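Local coordinates for protein LAE5 (Uncultured bacterium, PDB 5JD3) that is an esterase of the GDSL-like lipase/acylhydrolase family that probably hydrolyses carboxylic ester bonds, at residues A61-H66 with N227-A232; L142-A147 with E185-L190; Y159-N164 with Y205-L210. All blocks are in the same frame, centred on the assembly; numbering follows the deposited sequence.

Interaction 1 (A61-H66 with N227-A232)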
# COMPACT_ATOMS: atom_id res chain seq x y z
N ALA A 61 6.70 2.83 8.53
CA ALA A 61 7.42 3.25 9.73
C ALA A 61 6.68 4.40 10.42
O ALA A 61 6.72 4.52 11.64
CB ALA A 61 8.84 3.66 9.38
N LEU A 62 6.02 5.23 9.62
CA LEU A 62 5.24 6.34 10.16
C LEU A 62 4.01 5.83 10.90
O LEU A 62 3.66 6.33 11.97
CB LEU A 62 4.82 7.29 9.03
CG LEU A 62 5.96 8.12 8.44
CD1 LEU A 62 5.45 9.03 7.34
CD2 LEU A 62 6.63 8.93 9.53
N LEU A 63 3.35 4.82 10.32
CA LEU A 63 2.20 4.18 10.95
C LEU A 63 2.60 3.56 12.29
O LEU A 63 1.92 3.73 13.29
CB LEU A 63 1.60 3.12 10.04
CG LEU A 63 0.86 3.59 8.79
CD1 LEU A 63 0.41 2.41 7.95
CD2 LEU A 63 -0.33 4.44 9.19
N ASN A 64 3.72 2.85 12.28
CA ASN A 64 4.22 2.18 13.48
C ASN A 64 4.53 3.17 14.59
O ASN A 64 4.20 2.94 15.75
CB ASN A 64 5.46 1.35 13.14
CG ASN A 64 5.89 0.46 14.29
OD1 ASN A 64 5.29 -0.59 14.53
ND2 ASN A 64 6.94 0.87 15.00
N ALA A 65 5.17 4.29 14.23
CA ALA A 65 5.50 5.33 15.20
C ALA A 65 4.25 6.00 15.73
O ALA A 65 4.11 6.22 16.94
CB ALA A 65 6.43 6.35 14.57
N HIS A 66 3.33 6.32 14.83
CA HIS A 66 2.07 6.98 15.17
C HIS A 66 1.24 6.15 16.14
O HIS A 66 0.75 6.66 17.15
CB HIS A 66 1.27 7.27 13.90
CG HIS A 66 -0.07 7.90 14.14
ND1 HIS A 66 -0.33 9.22 13.86
CD2 HIS A 66 -1.23 7.38 14.62
CE1 HIS A 66 -1.59 9.50 14.16
NE2 HIS A 66 -2.15 8.40 14.63
N ASN A 227 -1.47 9.05 6.81
CA ASN A 227 -2.65 9.72 7.36
C ASN A 227 -3.95 9.27 6.69
O ASN A 227 -5.01 9.28 7.31
CB ASN A 227 -2.50 11.23 7.25
CG ASN A 227 -1.52 11.79 8.27
OD1 ASN A 227 -0.89 11.04 9.02
ND2 ASN A 227 -1.38 13.11 8.29
N ALA A 228 -3.86 8.90 5.42
CA ALA A 228 -5.01 8.36 4.71
C ALA A 228 -5.40 7.01 5.30
O ALA A 228 -6.58 6.71 5.49
CB ALA A 228 -4.71 8.22 3.22
N PHE A 229 -4.39 6.21 5.61
CA PHE A 229 -4.58 4.90 6.24
C PHE A 229 -5.20 5.05 7.62
O PHE A 229 -6.18 4.37 7.95
CB PHE A 229 -3.23 4.17 6.33
CG PHE A 229 -3.33 2.79 6.92
CD1 PHE A 229 -3.43 1.68 6.09
CD2 PHE A 229 -3.28 2.59 8.29
CE1 PHE A 229 -3.50 0.41 6.63
CE2 PHE A 229 -3.36 1.32 8.83
CZ PHE A 229 -3.47 0.23 7.99
N LEU A 230 -4.63 5.93 8.43
CA LEU A 230 -5.09 6.15 9.80
C LEU A 230 -6.52 6.66 9.85
O LEU A 230 -7.32 6.23 10.68
CB LEU A 230 -4.16 7.14 10.51
CG LEU A 230 -2.74 6.64 10.77
CD1 LEU A 230 -1.82 7.79 11.14
CD2 LEU A 230 -2.73 5.57 11.85
N ALA A 231 -6.84 7.59 8.96
CA ALA A 231 -8.18 8.17 8.89
C ALA A 231 -9.21 7.11 8.51
O ALA A 231 -10.30 7.06 9.08
CB ALA A 231 -8.22 9.32 7.90
N ALA A 232 -8.85 6.26 7.56
CA ALA A 232 -9.74 5.19 7.10
C ALA A 232 -9.96 4.15 8.19
O ALA A 232 -11.01 3.50 8.24
CB ALA A 232 -9.18 4.54 5.84

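Interaction 2 (L142-A147 with E185-L190)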
# COMPACT_ATOMS: atom_id res chain seq x y z
N LEU A 142 -6.03 -13.02 -4.61
CA LEU A 142 -5.27 -12.89 -3.36
C LEU A 142 -6.20 -12.53 -2.21
O LEU A 142 -6.09 -13.08 -1.11
CB LEU A 142 -4.17 -11.83 -3.50
CG LEU A 142 -3.04 -12.14 -4.48
CD1 LEU A 142 -2.04 -10.98 -4.51
CD2 LEU A 142 -2.34 -13.44 -4.11
N VAL A 143 -7.11 -11.59 -2.46
CA VAL A 143 -8.06 -11.15 -1.46
C VAL A 143 -9.03 -12.27 -1.09
O VAL A 143 -9.32 -12.48 0.09
CB VAL A 143 -8.85 -9.92 -1.94
CG1 VAL A 143 -10.07 -9.68 -1.07
CG2 VAL A 143 -7.95 -8.69 -1.98
N ALA A 144 -9.51 -12.99 -2.10
CA ALA A 144 -10.46 -14.08 -1.88
C ALA A 144 -9.89 -15.17 -0.98
O ALA A 144 -10.62 -15.79 -0.20
CB ALA A 144 -10.89 -14.67 -3.22
N ARG A 145 -8.59 -15.40 -1.08
CA ARG A 145 -7.93 -16.42 -0.26
C ARG A 145 -7.57 -15.90 1.13
O ARG A 145 -7.38 -16.68 2.06
CB ARG A 145 -6.66 -16.93 -0.95
CG ARG A 145 -6.90 -17.80 -2.17
CD ARG A 145 -5.96 -18.99 -2.18
NE ARG A 145 -4.57 -18.60 -1.95
CZ ARG A 145 -3.67 -18.46 -2.91
NH1 ARG A 145 -4.00 -18.67 -4.18
NH2 ARG A 145 -2.43 -18.10 -2.60
N THR A 146 -7.47 -14.58 1.26
CA THR A 146 -6.97 -13.97 2.49
C THR A 146 -8.10 -13.43 3.38
O THR A 146 -7.99 -13.42 4.60
CB THR A 146 -5.98 -12.83 2.18
OG1 THR A 146 -4.96 -13.31 1.30
CG2 THR A 146 -5.34 -12.30 3.45
N ALA A 147 -9.18 -12.97 2.75
CA ALA A 147 -10.30 -12.38 3.48
C ALA A 147 -10.88 -13.27 4.60
O ALA A 147 -11.16 -12.76 5.69
CB ALA A 147 -11.41 -12.00 2.50
N GLU A 185 -14.93 -3.73 -2.58
CA GLU A 185 -16.38 -3.75 -2.39
C GLU A 185 -16.91 -5.18 -2.46
O GLU A 185 -17.83 -5.55 -1.72
CB GLU A 185 -17.06 -2.88 -3.45
CG GLU A 185 -18.58 -2.75 -3.32
CD GLU A 185 -19.34 -3.92 -3.92
OE1 GLU A 185 -18.79 -4.60 -4.82
OE2 GLU A 185 -20.49 -4.17 -3.49
N ARG A 186 -16.32 -5.98 -3.34
CA ARG A 186 -16.80 -7.33 -3.60
C ARG A 186 -16.53 -8.28 -2.44
O ARG A 186 -17.25 -9.25 -2.24
CB ARG A 186 -16.16 -7.87 -4.88
CG ARG A 186 -16.85 -9.08 -5.49
CD ARG A 186 -16.64 -9.12 -6.99
NE ARG A 186 -15.23 -8.91 -7.34
CZ ARG A 186 -14.80 -8.69 -8.58
NH1 ARG A 186 -15.66 -8.66 -9.59
NH2 ARG A 186 -13.51 -8.51 -8.81
N HIS A 187 -15.49 -7.99 -1.67
CA HIS A 187 -15.11 -8.85 -0.55
C HIS A 187 -15.22 -8.14 0.80
O HIS A 187 -14.83 -8.68 1.83
CB HIS A 187 -13.68 -9.38 -0.74
CG HIS A 187 -13.52 -10.23 -1.96
ND1 HIS A 187 -13.95 -11.54 -2.01
CD2 HIS A 187 -12.96 -9.97 -3.16
CE1 HIS A 187 -13.67 -12.04 -3.20
NE2 HIS A 187 -13.07 -11.11 -3.92
N GLY A 188 -15.76 -6.92 0.78
CA GLY A 188 -15.97 -6.16 2.00
C GLY A 188 -14.68 -5.65 2.62
O GLY A 188 -14.60 -5.45 3.83
N CYS A 189 -13.67 -5.44 1.78
CA CYS A 189 -12.39 -4.92 2.26
C CYS A 189 -12.48 -3.43 2.53
O CYS A 189 -13.30 -2.73 1.92
CB CYS A 189 -11.28 -5.20 1.24
SG CYS A 189 -11.12 -6.93 0.77
N LEU A 190 -11.64 -2.95 3.43
CA LEU A 190 -11.52 -1.52 3.67
C LEU A 190 -10.62 -0.91 2.60
O LEU A 190 -9.52 -1.41 2.36
CB LEU A 190 -10.96 -1.24 5.07
CG LEU A 190 -10.72 0.22 5.45
CD1 LEU A 190 -12.00 1.02 5.33
CD2 LEU A 190 -10.16 0.31 6.86

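Interaction 3 (Y159-N164 with Y205-L210)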
# COMPACT_ATOMS: atom_id res chain seq x y z
N TYR A 159 -1.11 4.99 -6.63
CA TYR A 159 -1.24 6.42 -6.90
C TYR A 159 -0.22 6.91 -7.91
O TYR A 159 0.77 6.24 -8.21
CB TYR A 159 -1.10 7.22 -5.60
CG TYR A 159 0.29 7.18 -5.00
CD1 TYR A 159 1.25 8.12 -5.36
CD2 TYR A 159 0.64 6.20 -4.09
CE1 TYR A 159 2.52 8.08 -4.82
CE2 TYR A 159 1.91 6.16 -3.54
CZ TYR A 159 2.84 7.10 -3.91
OH TYR A 159 4.10 7.05 -3.37
N PHE A 160 -0.49 8.10 -8.44
CA PHE A 160 0.46 8.82 -9.26
C PHE A 160 0.39 10.28 -8.84
O PHE A 160 -0.66 10.90 -8.92
CB PHE A 160 0.15 8.66 -10.75
CG PHE A 160 1.22 9.16 -11.66
CD1 PHE A 160 2.56 8.94 -11.37
CD2 PHE A 160 0.90 9.84 -12.83
CE1 PHE A 160 3.56 9.40 -12.22
CE2 PHE A 160 1.89 10.30 -13.68
CZ PHE A 160 3.22 10.08 -13.37
N ILE A 161 1.51 10.82 -8.34
CA ILE A 161 1.51 12.19 -7.86
C ILE A 161 1.49 13.15 -9.04
O ILE A 161 2.48 13.80 -9.36
CB ILE A 161 2.73 12.47 -6.95
CG1 ILE A 161 2.86 11.37 -5.90
CG2 ILE A 161 2.59 13.82 -6.27
CD1 ILE A 161 4.02 11.57 -4.94
N GLU A 162 0.33 13.22 -9.70
CA GLU A 162 0.14 14.05 -10.87
C GLU A 162 -1.31 14.51 -10.96
O GLU A 162 -2.21 13.69 -11.15
CB GLU A 162 0.54 13.30 -12.14
CG GLU A 162 0.29 14.07 -13.43
CD GLU A 162 1.02 15.40 -13.46
OE1 GLU A 162 2.25 15.40 -13.22
OE2 GLU A 162 0.37 16.43 -13.71
N PRO A 163 -1.55 15.82 -10.79
CA PRO A 163 -2.90 16.38 -10.80
C PRO A 163 -3.57 16.33 -12.17
O PRO A 163 -4.80 16.33 -12.24
CB PRO A 163 -2.68 17.83 -10.35
CG PRO A 163 -1.27 18.13 -10.70
CD PRO A 163 -0.52 16.84 -10.52
N ASN A 164 -2.79 16.30 -13.24
CA ASN A 164 -3.35 16.23 -14.59
C ASN A 164 -4.08 14.91 -14.82
O ASN A 164 -3.45 13.87 -14.97
CB ASN A 164 -2.25 16.41 -15.64
CG ASN A 164 -2.81 16.45 -17.06
OD1 ASN A 164 -3.97 16.78 -17.26
ND2 ASN A 164 -1.98 16.10 -18.03
N TYR A 205 0.50 22.45 -3.40
CA TYR A 205 1.87 22.36 -3.89
C TYR A 205 1.97 21.60 -5.21
O TYR A 205 1.10 20.79 -5.55
CB TYR A 205 2.78 21.70 -2.85
CG TYR A 205 2.90 22.45 -1.55
CD1 TYR A 205 3.69 23.59 -1.46
CD2 TYR A 205 2.23 22.03 -0.41
CE1 TYR A 205 3.80 24.29 -0.27
CE2 TYR A 205 2.34 22.72 0.78
CZ TYR A 205 3.13 23.85 0.85
OH TYR A 205 3.24 24.54 2.03
N HIS A 206 3.04 21.87 -5.94
CA HIS A 206 3.37 21.13 -7.16
C HIS A 206 4.01 19.80 -6.76
O HIS A 206 4.71 19.73 -5.75
CB HIS A 206 4.31 21.95 -8.04
CG HIS A 206 4.62 21.31 -9.37
ND1 HIS A 206 5.61 20.38 -9.53
CD2 HIS A 206 4.06 21.48 -10.59
CE1 HIS A 206 5.66 20.00 -10.79
NE2 HIS A 206 4.72 20.65 -11.46
N PRO A 207 3.74 18.73 -7.53
CA PRO A 207 4.30 17.39 -7.29
C PRO A 207 5.80 17.38 -6.96
O PRO A 207 6.25 16.52 -6.20
CB PRO A 207 4.04 16.67 -8.61
CG PRO A 207 2.76 17.26 -9.08
CD PRO A 207 2.76 18.71 -8.64
N ALA A 208 6.55 18.31 -7.53
CA ALA A 208 7.99 18.41 -7.29
C ALA A 208 8.31 18.62 -5.82
O ALA A 208 9.37 18.22 -5.33
CB ALA A 208 8.59 19.53 -8.13
N GLN A 209 7.38 19.25 -5.10
CA GLN A 209 7.55 19.50 -3.67
C GLN A 209 7.52 18.20 -2.88
O GLN A 209 8.07 18.11 -1.78
CB GLN A 209 6.47 20.47 -3.17
CG GLN A 209 6.69 21.01 -1.77
CD GLN A 209 6.04 20.16 -0.70
OE1 GLN A 209 5.29 19.23 -1.00
NE2 GLN A 209 6.33 20.47 0.56
N LEU A 210 6.89 17.18 -3.46
CA LEU A 210 6.80 15.87 -2.81
C LEU A 210 7.75 14.84 -3.42
O LEU A 210 8.50 14.18 -2.71
CB LEU A 210 5.37 15.33 -2.89
CG LEU A 210 4.34 15.89 -1.91
CD1 LEU A 210 3.05 15.09 -2.00
CD2 LEU A 210 4.89 15.86 -0.49

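Interaction 1 (A61-H66 with N227-A232)
Two helices on the flank of the parallel sheet, 59-70 and the C-terminal 219-232, pack here through L63 and H66 on one side and F229 and L230 on the other. The axes of the two short segments pass 10.4 Å apart and cross at -48°, with L63 nearest L230 along the backbones. L63 works with both of its methyls. CD1 lies over a face of the F229 ring, 3.9 Å from its centroid and displaced toward the rim, a CH-pi contact, while CD2 lies 3.6 Å from F229 CD2 and the same distance from L230 CG. The L63 and F229 side chains meet nearly at right angles, whereas L63 and L230 interleave from the two helices.

H66 and L230 extend to meet one another. With CG anti to the backbone N (chi1 178°), the imidazole is swung toward helix 219-232, and L230 CD1 sits over its face as a CH-pi contact, almost centred, 3.3 Å from the centroid and 4° off the ring normal. The other methyl, L230 CD2, sits 3.6 Å from H66 CD2. The ring is also held by a hydrogen bond from NE2 to the carbonyl O of C235, just beyond the helix end. Replacing H66 with an alanine is likely to leave L230 CD1 without the ring it packs on and the C235 carbonyl without this donor. L63 also rests on L78 of strand 77-82, so the leucine is shared between sheet and helix, as in the helix-covered parallel sheet of the GDSL hydrolase fold.

Interaction 2 (L142-A147 with E185-L190)
V143 and H187 meet because of their first torsions: V143 places CG1 anti to its backbone N (chi1 166°), out toward the segment 185-190, and H187 has CG opposite its own carbonyl carbon (chi1 -63°), which lays the imidazole against helix 132-146. V143 CG1 then touches H187 CD2 at 3.6 Å, coming at the ring obliquely. The same methyl meets C189 SG at 3.5 Å, so one branch of the valine fills the angle between the histidine and the cysteine on either side of G188 in the chain. A144 adds a second patch: its CB is 3.8 Å from H187 CE1, and its CA lies over a face of the imidazole.

The bend between them is made by G188, the first residue past helix 168-187 to leave helical geometry. Its positive phi (71°) is one that glycine accepts readily, and it lets the chain turn so that C189 comes in beside V143 before strand 190-192 begins. Behind the contact, T146 OG1 gives a 2.7 Å hydrogen bond to L142 O, one turn back in helix 132-146.

Across the interface the touch is all van der Waals, carried by methyls, a thiol and the carbon atoms of the imidazole. The polar end of H187 is settled by a neighbour one turn earlier in helix 132-146: NE2 is hydrogen-bonded to D140 OD1. That bond probably fixes the rotation of the ring and, if the carboxylate is charged, would favour a proton on NE2. The chemistry thus implies apolar packing toward the sheet, with a polar tether nearer the start of that helix.

Interaction 3 (Y159-N164 with Y205-L210)
Apolar packing between I161, P163, P207 and L210 carries the contact between these two loops. P207 is its middle: I161 CG2 lies 4.0 Å from P207 CB, the two side chains lying alongside and pointing opposite ways, and the two pyrrolidine rings touch, P163 CD lying 3.6 Å from P207 CG. I161 turns CG2 toward the other loop by setting it anti to the backbone N, with CG1 opposite the carbonyl carbon (chi1 -49°). CG2 also comes within 4.5 Å of L210 CD1, a loose touch.

The main chain adds a closer touch. I161 O lies 3.4 Å from P207 CB, so the pyrrolidine ring packs against a carbonyl as well as a methyl. I161 is the centre of an inverse gamma turn, with E162 N bonded to F160 O, and this kink probably helps turn both its carbonyl and its side chain to P207.

Hydrogen bonds keep each loop in shape instead of joining the two. In 205-210, A208 N donates to H206 ND1 at 3.0 Å, almost straight (169°), though the donor is tilted 25° out of the imidazole plane. In 159-164, N164 N reaches E162 OE2 from the anti side of the carboxylate, at 3.2 Å, while E162 OE1 forms a salt bridge with R214. I161 also bonds through its backbone to R214, next to D213, which with S36 and H216 has charge-relay geometry, so the active site is probably close by.

Segment 159-164 runs between strand 152-156 and helix 168-187, and 205-210 between helices 194-201 and 219-232. L210 is packed on F198 and Y201 of helix 194-201 and on A220 of helix 219-232, while F160 lies against M169 and M173 of helix 168-187.

Interactions 1 and 3 are largely buried, whereas interaction 2 is only partly so. Each joins different elements: two helices in interaction 1, the C-terminal parts of helices 132-146 and 168-187 with the turn into strand 190-192 in interaction 2, two irregular loops in interaction 3. The chemistry follows: leucine methyls over aromatic faces, then one valine methyl between imidazole and thiol, then prolines against an isoleucine. Interactions 1 and 2 touch through residues that carry neither contact, A232 O lying 3.6 Å from L190 CD2, while interaction 3 stands apart, about 9 Å from interaction 1 and 14 Å from interaction 2 between nearest atoms. Along the chain, 61-66 with 227-232 encloses both others, whose segments alternate.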